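Endoglucanase (Uncultured bacterium, PDB 3X17) cleaves internal beta-1,4-glucosidic bonds of cellulose, as a glycoside hydrolase family 9 endoglucanase with an N-terminal Ig-like domain. Local coordinates at residues V189-L194 / D224-G229; K196-Y201 / P220-E225; A283-I288 / R298-A303. All coordinates share one frame; numbering follows the deposited sequence.

Contact 1. Residues V189-L194 / D224-G229. With CA (calcium ion), chain D.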
loop_
_atom_site.group_PDB
_atom_site.type_symbol
_atom_site.label_atom_id
_atom_site.label_comp_id
_atom_site.label_asym_id
_atom_site.label_seq_id
_atom_site.Cartn_x
_atom_site.Cartn_y
_atom_site.Cartn_z
ATOM N N VAL A 189 -10.511 1.460 0.087
ATOM C CA VAL A 189 -9.661 0.345 -0.383
ATOM C C VAL A 189 -8.525 0.089 0.594
ATOM O O VAL A 189 -7.962 -1.011 0.637
ATOM C CB VAL A 189 -9.083 0.560 -1.815
ATOM C CG1 VAL A 189 -10.184 0.804 -2.821
ATOM C CG2 VAL A 189 -8.002 1.661 -1.860
ATOM N N THR A 190 -8.089 1.149 1.270
ATOM C CA THR A 190 -7.045 1.030 2.267
ATOM C C THR A 190 -7.571 0.206 3.434
ATOM O O THR A 190 -6.957 -0.783 3.827
ATOM C CB THR A 190 -6.630 2.434 2.776
ATOM O OG1 THR A 190 -5.907 3.099 1.735
ATOM C CG2 THR A 190 -5.731 2.331 4.021
ATOM N N ALA A 191 -8.758 0.545 3.927
ATOM C CA ALA A 191 -9.315 -0.187 5.070
ATOM C C ALA A 191 -9.533 -1.673 4.725
ATOM O O ALA A 191 -9.204 -2.575 5.520
ATOM C CB ALA A 191 -10.595 0.451 5.535
ATOM N N ALA A 192 -10.022 -1.917 3.514
ATOM C CA ALA A 192 -10.251 -3.297 3.023
ATOM C C ALA A 192 -8.955 -4.077 3.029
ATOM O O ALA A 192 -8.949 -5.254 3.368
ATOM C CB ALA A 192 -10.831 -3.284 1.613
ATOM N N GLN A 193 -7.872 -3.443 2.579
ATOM C CA GLN A 193 -6.601 -4.133 2.486
ATOM C C GLN A 193 -5.952 -4.396 3.855
ATOM O O GLN A 193 -5.400 -5.464 4.082
ATOM C CB GLN A 193 -5.631 -3.435 1.530
ATOM C CG GLN A 193 -6.012 -3.492 0.073
ATOM C CD GLN A 193 -5.088 -2.641 -0.803
ATOM O OE1 GLN A 193 -4.094 -3.125 -1.336
ATOM N NE2 GLN A 193 -5.442 -1.375 -0.979
ATOM N N LEU A 194 -6.061 -3.465 4.791
ATOM C CA LEU A 194 -5.630 -3.775 6.159
ATOM C C LEU A 194 -6.464 -4.922 6.734
ATOM O O LEU A 194 -5.942 -5.812 7.420
ATOM C CB LEU A 194 -5.695 -2.537 7.063
ATOM C CG LEU A 194 -4.929 -1.292 6.583
ATOM C CD1 LEU A 194 -5.162 -0.130 7.582
ATOM C CD2 LEU A 194 -3.404 -1.526 6.396
ATOM N N ASP A 224 -8.554 -1.756 15.496
ATOM C CA ASP A 224 -8.844 -0.418 15.995
ATOM C C ASP A 224 -8.497 0.640 14.956
ATOM O O ASP A 224 -9.254 1.586 14.767
ATOM C CB ASP A 224 -8.113 -0.136 17.298
ATOM C CG ASP A 224 -8.609 -1.013 18.432
ATOM O OD1 ASP A 224 -9.848 -1.147 18.611
ATOM O OD2 ASP A 224 -7.752 -1.666 19.052
ATOM N N GLU A 225 -7.361 0.491 14.275
ATOM C CA GLU A 225 -7.006 1.514 13.293
ATOM C C GLU A 225 -8.027 1.513 12.157
ATOM O O GLU A 225 -8.527 2.569 11.766
ATOM C CB GLU A 225 -5.606 1.318 12.723
ATOM C CG GLU A 225 -5.135 2.556 11.917
ATOM C CD GLU A 225 -4.969 3.785 12.821
ATOM O OE1 GLU A 225 -4.423 3.619 13.940
ATOM O OE2 GLU A 225 -5.449 4.880 12.447
ATOM N N VAL A 226 -8.249 0.339 11.571
ATOM C CA VAL A 226 -9.268 0.172 10.548
ATOM C C VAL A 226 -10.582 0.808 10.978
ATOM O O VAL A 226 -11.267 1.424 10.171
ATOM C CB VAL A 226 -9.515 -1.316 10.226
ATOM C CG1 VAL A 226 -10.855 -1.492 9.517
ATOM C CG2 VAL A 226 -8.353 -1.878 9.377
ATOM N N ARG A 227 -10.951 0.634 12.243
ATOM C CA ARG A 227 -12.234 1.117 12.697
ATOM C C ARG A 227 -12.275 2.650 12.662
ATOM O O ARG A 227 -13.275 3.221 12.294
ATOM C CB ARG A 227 -12.533 0.613 14.118
ATOM C CG ARG A 227 -13.986 0.791 14.476
ATOM C CD ARG A 227 -14.229 1.162 15.921
ATOM N NE ARG A 227 -14.392 -0.016 16.761
ATOM C CZ ARG A 227 -15.433 -0.257 17.558
ATOM N NH1 ARG A 227 -16.462 0.598 17.661
ATOM N NH2 ARG A 227 -15.433 -1.377 18.264
ATOM N N TRP A 228 -11.168 3.301 13.023
ATOM C CA TRP A 228 -11.031 4.733 12.830
ATOM C C TRP A 228 -11.411 5.123 11.402
ATOM O O TRP A 228 -12.181 6.054 11.199
ATOM C CB TRP A 228 -9.598 5.191 13.130
ATOM C CG TRP A 228 -9.443 6.707 13.238
ATOM C CD1 TRP A 228 -9.077 7.576 12.243
ATOM C CD2 TRP A 228 -9.671 7.514 14.409
ATOM N NE1 TRP A 228 -9.095 8.869 12.710
ATOM C CE2 TRP A 228 -9.454 8.861 14.037
ATOM C CE3 TRP A 228 -10.047 7.227 15.731
ATOM C CZ2 TRP A 228 -9.565 9.917 14.948
ATOM C CZ3 TRP A 228 -10.194 8.293 16.639
ATOM C CH2 TRP A 228 -9.963 9.615 16.238
ATOM N N GLY A 229 -10.878 4.417 10.410
ATOM C CA GLY A 229 -11.147 4.801 9.025
ATOM C C GLY A 229 -12.599 4.564 8.678
ATOM O O GLY A 229 -13.235 5.389 8.033
HETATM CA CA CA D . -6.581 -2.840 20.856
#
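Ala191 and Val226 mark the closest pass of the two backbones, their CA atoms only 5.5 Å apart, where helix 184-200 and helix 221-235 run past each other in roughly opposite directions. Ala191 turns its single methyl toward the other helix and so leaves room for the two methyls of Val226. A methyl at Gly229 would also point toward Ala191.

Val226 fills the interface with both branches. With CG1 anti to its backbone N (chi1 162°), CG2 lies beside that N and faces the partner helix, where it meets Leu194 CB at 3.6 Å and rests 4.0 Å from Ala191 O. The other methyl, CG1, stands 4.4 Å from Ala191 CB. Leu194 and Val226 slide past one another, their chains pointing opposite ways. Leu194 touches the CG2 methyl of Val226 through CB, with CD1 a little farther off at 4.1 Å.

On the far side of helix 184-200, the Gln193 amide folds back and NE2 donates to Val189 O (3.0 Å). That oxygen also accepts from Gln193 N, and the two donors reach it from opposite faces of its carbonyl plane. At the start of 224-229, Asp224 points away from helix 184-200 and binds calcium through OD2 (2.5 Å).

Tyr127 of helix 115-130 and Val550 of helix 543-558 both pack on Leu194, while Met284 of helix 272-288 lies against Ala192; helix 184-200 is thus enclosed by other helices of the (alpha/alpha)6 barrel. Helix 221-235 meets Tyr127 through Glu225, and a loop through Trp228, which touches Val134.

Contact 2. Residues K196-Y201 / P220-E225. With CA (calcium ion), chain D.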
loop_
_atom_site.group_PDB
_atom_site.type_symbol
_atom_site.label_atom_id
_atom_site.label_comp_id
_atom_site.label_asym_id
_atom_site.label_seq_id
_atom_site.Cartn_x
_atom_site.Cartn_y
_atom_site.Cartn_z
ATOM N N LYS A 196 -7.797 -7.389 5.184
ATOM C CA LYS A 196 -7.405 -8.649 4.551
ATOM C C LYS A 196 -6.073 -9.121 5.100
ATOM O O LYS A 196 -5.845 -10.319 5.225
ATOM C CB LYS A 196 -7.294 -8.432 3.036
ATOM C CG LYS A 196 -7.411 -9.679 2.218
ATOM C CD LYS A 196 -8.719 -10.420 2.503
ATOM C CE LYS A 196 -8.525 -11.902 2.173
ATOM N NZ LYS A 196 -9.669 -12.703 2.716
ATOM N N ALA A 197 -5.146 -8.182 5.311
ATOM C CA ALA A 197 -3.907 -8.489 6.007
ATOM C C ALA A 197 -4.209 -9.187 7.337
ATOM O O ALA A 197 -3.537 -10.155 7.703
ATOM C CB ALA A 197 -3.098 -7.224 6.259
ATOM N N TYR A 198 -5.118 -8.610 8.111
ATOM C CA TYR A 198 -5.411 -9.170 9.401
ATOM C C TYR A 198 -6.072 -10.530 9.264
ATOM O O TYR A 198 -5.691 -11.473 9.933
ATOM C CB TYR A 198 -6.283 -8.262 10.264
ATOM C CG TYR A 198 -6.751 -8.996 11.518
ATOM C CD1 TYR A 198 -5.904 -9.124 12.631
ATOM C CD2 TYR A 198 -7.947 -9.707 11.520
ATOM C CE1 TYR A 198 -6.302 -9.834 13.758
ATOM C CE2 TYR A 198 -8.325 -10.478 12.621
ATOM C CZ TYR A 198 -7.498 -10.537 13.723
ATOM O OH TYR A 198 -7.889 -11.270 14.795
ATOM N N GLU A 199 -7.030 -10.636 8.355
ATOM C CA GLU A 199 -7.769 -11.876 8.141
ATOM C C GLU A 199 -6.857 -13.049 7.765
ATOM O O GLU A 199 -7.041 -14.155 8.234
ATOM C CB GLU A 199 -8.806 -11.672 7.028
ATOM C CG GLU A 199 -9.803 -12.818 6.898
ATOM C CD GLU A 199 -10.998 -12.427 6.068
ATOM O OE1 GLU A 199 -10.811 -11.806 4.991
ATOM O OE2 GLU A 199 -12.134 -12.761 6.473
ATOM N N LEU A 200 -5.918 -12.810 6.863
ATOM C CA LEU A 200 -4.998 -13.845 6.418
ATOM C C LEU A 200 -3.851 -14.071 7.403
ATOM O O LEU A 200 -3.411 -15.193 7.561
ATOM C CB LEU A 200 -4.449 -13.535 5.006
ATOM C CG LEU A 200 -5.464 -13.813 3.898
ATOM C CD1 LEU A 200 -4.947 -13.316 2.527
ATOM C CD2 LEU A 200 -5.849 -15.337 3.880
ATOM N N TYR A 201 -3.451 -13.045 8.142
ATOM C CA TYR A 201 -2.296 -13.178 9.038
ATOM C C TYR A 201 -2.564 -12.693 10.464
ATOM O O TYR A 201 -1.816 -11.875 10.993
ATOM C CB TYR A 201 -1.094 -12.433 8.444
ATOM C CG TYR A 201 -0.865 -12.735 6.966
ATOM C CD1 TYR A 201 -0.466 -13.993 6.550
ATOM C CD2 TYR A 201 -1.063 -11.762 5.995
ATOM C CE1 TYR A 201 -0.274 -14.277 5.205
ATOM C CE2 TYR A 201 -0.841 -12.018 4.661
ATOM C CZ TYR A 201 -0.463 -13.275 4.264
ATOM O OH TYR A 201 -0.241 -13.530 2.934
ATOM N N PRO A 220 -7.376 -6.573 18.367
ATOM C CA PRO A 220 -6.117 -6.294 17.674
ATOM C C PRO A 220 -6.057 -4.851 17.202
ATOM O O PRO A 220 -7.036 -4.353 16.652
ATOM C CB PRO A 220 -6.170 -7.246 16.475
ATOM C CG PRO A 220 -7.016 -8.412 17.010
ATOM C CD PRO A 220 -8.112 -7.676 17.737
ATOM N N ASP A 221 -4.942 -4.179 17.464
ATOM C CA ASP A 221 -4.804 -2.752 17.215
ATOM C C ASP A 221 -5.034 -2.422 15.744
ATOM O O ASP A 221 -5.546 -1.365 15.429
ATOM C CB ASP A 221 -3.409 -2.266 17.642
ATOM C CG ASP A 221 -3.303 -2.071 19.135
ATOM O OD1 ASP A 221 -4.289 -2.382 19.825
ATOM O OD2 ASP A 221 -2.233 -1.664 19.621
ATOM N N ILE A 222 -4.595 -3.297 14.844
ATOM C CA ILE A 222 -4.791 -3.057 13.407
ATOM C C ILE A 222 -6.284 -2.893 13.130
ATOM O O ILE A 222 -6.675 -2.047 12.336
ATOM C CB ILE A 222 -4.210 -4.195 12.506
ATOM C CG1 ILE A 222 -4.277 -3.801 11.003
ATOM C CG2 ILE A 222 -4.999 -5.469 12.698
ATOM C CD1 ILE A 222 -3.457 -2.570 10.641
ATOM N N LEU A 223 -7.126 -3.601 13.890
ATOM C CA LEU A 223 -8.587 -3.466 13.754
ATOM C C LEU A 223 -9.134 -2.188 14.387
ATOM O O LEU A 223 -10.001 -1.544 13.823
ATOM C CB LEU A 223 -9.327 -4.692 14.315
ATOM C CG LEU A 223 -8.986 -6.022 13.624
ATOM C CD1 LEU A 223 -9.870 -7.139 14.141
ATOM C CD2 LEU A 223 -9.077 -5.885 12.112
ATOM N N ASP A 224 -8.554 -1.756 15.496
ATOM C CA ASP A 224 -8.844 -0.418 15.995
ATOM C C ASP A 224 -8.497 0.640 14.956
ATOM O O ASP A 224 -9.254 1.586 14.767
ATOM C CB ASP A 224 -8.113 -0.136 17.298
ATOM C CG ASP A 224 -8.609 -1.013 18.432
ATOM O OD1 ASP A 224 -9.848 -1.147 18.611
ATOM O OD2 ASP A 224 -7.752 -1.666 19.052
ATOM N N GLU A 225 -7.361 0.491 14.275
ATOM C CA GLU A 225 -7.006 1.514 13.293
ATOM C C GLU A 225 -8.027 1.513 12.157
ATOM O O GLU A 225 -8.527 2.569 11.766
ATOM C CB GLU A 225 -5.606 1.318 12.723
ATOM C CG GLU A 225 -5.135 2.556 11.917
ATOM C CD GLU A 225 -4.969 3.785 12.821
ATOM O OE1 GLU A 225 -4.423 3.619 13.940
ATOM O OE2 GLU A 225 -5.449 4.880 12.447
HETATM CA CA CA D . -6.581 -2.840 20.856
#
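Tyr198 carries its ring anti to the backbone N (chi1 171°), which swings it off helix 184-200 and across the first turn of helix 221-235. Leu223 answers with CG anti to its carbonyl carbon (chi1 -61°), bringing both methyls up to the ring. Its CD1 sits over one face in a CH-pi contact, 4.1 Å from the ring centroid and 15° off the normal, while CD2 lies 3.9 Å from Tyr198 CG. The two side chains meet nearly at right angles.

Ile222 comes in obliquely, CG2 to Tyr198 CD1 at 3.8 Å, and Pro220 CG reaches Tyr198 CE1 at 3.6 Å. Proline suits this N-cap position, since a helix makes no use of an N-H there; its carbonyl oxygen receives both Leu223 N and Asp224 N. The contact joins an antiparallel helix pair of the (alpha/alpha)6 barrel; the long loop between them and the first turn of helix 221-235 together bind calcium. Asp221 OD1 and Asp224 OD2 are joined round the ion by side-chain oxygens of Asp207 and Asn217 and backbone oxygens of Glu214 and Val219. Were Tyr198 an alanine, Pro220, Ile222 and the Leu223 methyls would probably lose the ring they pack on, leaving a gap between the helices.

Away from this interface, Lys196 NZ bridges to Glu199 OE1 (2.7 Å), approaching from above the carboxylate plane. Each charge has a second partner, that of the lysine being Asp386 of helix 381-390.

Contact 3. Residues A283-I288 / R298-A303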
loop_
_atom_site.group_PDB
_atom_site.type_symbol
_atom_site.label_atom_id
_atom_site.label_comp_id
_atom_site.label_asym_id
_atom_site.label_seq_id
_atom_site.Cartn_x
_atom_site.Cartn_y
_atom_site.Cartn_z
ATOM N N ALA A 283 -18.872 -4.378 4.646
ATOM C CA ALA A 283 -19.292 -5.794 4.674
ATOM C C ALA A 283 -18.133 -6.712 5.074
ATOM O O ALA A 283 -18.325 -7.682 5.802
ATOM C CB ALA A 283 -19.870 -6.223 3.346
ATOM N N MET A 284 -16.931 -6.437 4.567
ATOM C CA MET A 284 -15.740 -7.084 5.112
ATOM C C MET A 284 -15.598 -6.940 6.631
ATOM O O MET A 284 -15.198 -7.869 7.299
ATOM C CB MET A 284 -14.473 -6.591 4.416
ATOM C CG MET A 284 -14.313 -7.156 3.029
ATOM S SD MET A 284 -12.984 -6.320 2.150
ATOM C CE MET A 284 -11.573 -7.196 2.840
ATOM N N ALA A 285 -15.797 -5.736 7.152
ATOM C CA ALA A 285 -15.576 -5.494 8.579
ATOM C C ALA A 285 -16.630 -6.241 9.376
ATOM O O ALA A 285 -16.376 -6.675 10.511
ATOM C CB ALA A 285 -15.645 -3.997 8.894
ATOM N N ALA A 286 -17.828 -6.335 8.803
ATOM C CA ALA A 286 -18.913 -7.058 9.459
ATOM C C ALA A 286 -18.493 -8.511 9.712
ATOM O O ALA A 286 -18.806 -9.075 10.756
ATOM C CB ALA A 286 -20.189 -6.994 8.620
ATOM N N ARG A 287 -17.779 -9.096 8.783
ATOM C CA ARG A 287 -17.339 -10.454 8.896
ATOM C C ARG A 287 -16.188 -10.528 9.864
ATOM O O ARG A 287 -16.122 -11.398 10.667
ATOM C CB ARG A 287 -16.925 -11.001 7.531
ATOM C CG ARG A 287 -16.102 -12.254 7.554
ATOM C CD ARG A 287 -14.991 -12.217 6.547
ATOM N NE ARG A 287 -15.498 -11.780 5.290
ATOM C CZ ARG A 287 -14.820 -11.185 4.327
ATOM N NH1 ARG A 287 -13.547 -10.954 4.412
ATOM N NH2 ARG A 287 -15.462 -10.849 3.251
ATOM N N ILE A 288 -15.285 -9.589 9.778
ATOM C CA ILE A 288 -14.032 -9.724 10.486
ATOM C C ILE A 288 -14.142 -9.286 11.955
ATOM O O ILE A 288 -13.437 -9.825 12.817
ATOM C CB ILE A 288 -12.896 -8.989 9.727
ATOM C CG1 ILE A 288 -12.529 -9.747 8.458
ATOM C CG2 ILE A 288 -11.670 -8.830 10.570
ATOM C CD1 ILE A 288 -11.699 -8.920 7.498
ATOM N N ARG A 298 -22.557 -5.323 13.407
ATOM C CA ARG A 298 -23.925 -5.034 12.926
ATOM C C ARG A 298 -24.009 -3.700 12.222
ATOM O O ARG A 298 -24.769 -3.537 11.257
ATOM C CB ARG A 298 -24.930 -4.980 14.098
ATOM C CG ARG A 298 -25.331 -6.350 14.629
ATOM C CD ARG A 298 -26.261 -6.223 15.841
ATOM N NE ARG A 298 -26.100 -7.391 16.688
ATOM C CZ ARG A 298 -25.513 -7.379 17.876
ATOM N NH1 ARG A 298 -25.173 -6.232 18.444
ATOM N NH2 ARG A 298 -25.346 -8.518 18.527
ATOM N N LYS A 299 -23.403 -2.695 12.834
ATOM C CA LYS A 299 -23.519 -1.348 12.324
ATOM C C LYS A 299 -22.837 -1.288 10.960
ATOM O O LYS A 299 -23.359 -0.669 10.023
ATOM C CB LYS A 299 -22.880 -0.344 13.292
ATOM C CG LYS A 299 -22.953 1.135 12.831
ATOM C CD LYS A 299 -22.080 1.990 13.759
ATOM C CE LYS A 299 -22.515 3.442 13.777
ATOM N NZ LYS A 299 -21.459 4.310 14.399
ATOM N N ALA A 300 -21.683 -1.950 10.836
ATOM C CA ALA A 300 -20.991 -1.911 9.556
ATOM C C ALA A 300 -21.876 -2.613 8.544
ATOM O O ALA A 300 -22.033 -2.137 7.428
ATOM C CB ALA A 300 -19.611 -2.524 9.622
ATOM N N LEU A 301 -22.570 -3.661 8.989
ATOM C CA LEU A 301 -23.391 -4.453 8.072
ATOM C C LEU A 301 -24.591 -3.653 7.646
ATOM O O LEU A 301 -24.934 -3.653 6.471
ATOM C CB LEU A 301 -23.830 -5.786 8.688
ATOM C CG LEU A 301 -24.908 -6.587 7.934
ATOM C CD1 LEU A 301 -24.423 -6.987 6.545
ATOM C CD2 LEU A 301 -25.408 -7.823 8.749
ATOM N N ALA A 302 -25.187 -2.904 8.579
ATOM C CA ALA A 302 -26.378 -2.102 8.246
ATOM C C ALA A 302 -26.034 -1.042 7.220
ATOM O O ALA A 302 -26.765 -0.840 6.242
ATOM C CB ALA A 302 -26.996 -1.464 9.508
ATOM N N ALA A 303 -24.894 -0.388 7.430
ATOM C CA ALA A 303 -24.427 0.635 6.523
ATOM C C ALA A 303 -24.212 0.056 5.123
ATOM O O ALA A 303 -24.616 0.657 4.123
ATOM C CB ALA A 303 -23.138 1.234 7.048
#
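Ala286 and Leu301 make the tightest apolar contact here, CB to CB at 3.8 Å, with their CA atoms 5.4 Å apart. Ala285 CB meets Ala300 CB at 4.3 Å, and the same Ala300 methyl lies 4.3 Å from Ala286 N. Because alanines supply three of the four touching residues, the axes of the two short segments can close to 7.7 Å, near enough for a methyl to approach the opposite backbone. Leu301 meets Ala286 through CB; its CG is anti to the backbone N (chi1 169°), and the side chain also packs on Thr351 of helix 337-351. Further apolar packing comes from helix 221-235, whose Leu230 touches Ala285 and whose Phe234 touches Ala300.

Polar interactions lie elsewhere. Arg287 points off the interface, its guanidinium having Met284 CA over one face, toward its rim, and forms a salt bridge with Glu346. Ala303 O accepts a hydrogen bond from Gln237 NE2.

The segments run antiparallel, 154° between their directions, and a short loop joins helix 272-288 to helix 294-312; this is an alpha-alpha hairpin of the kind from which an (alpha/alpha)6 barrel is built.

How the contacts relate
All three contacts lie in the glycoside hydrolase family 9 region. Contacts 1 and 2 are two levels of one interface, between helix 184-200 and helix 221-235; their centres are about 8 Å apart, and they share Asp224 and Glu225. Contact 3 follows later in the chain, between helices 272-288 and 294-312, with its centre about 12 Å from that of contact 1 and 15 Å from that of contact 2. Ile288 CG2 lies 3.9 Å from Tyr198 CD2 and 4.2 Å from Leu223 CD2, and Arg287 NH1 bridges to Glu199 OE1 at 2.9 Å. Two antiparallel helix pairs of the barrel are thereby joined, one with calcium held by the loop and the start of helix 221-235.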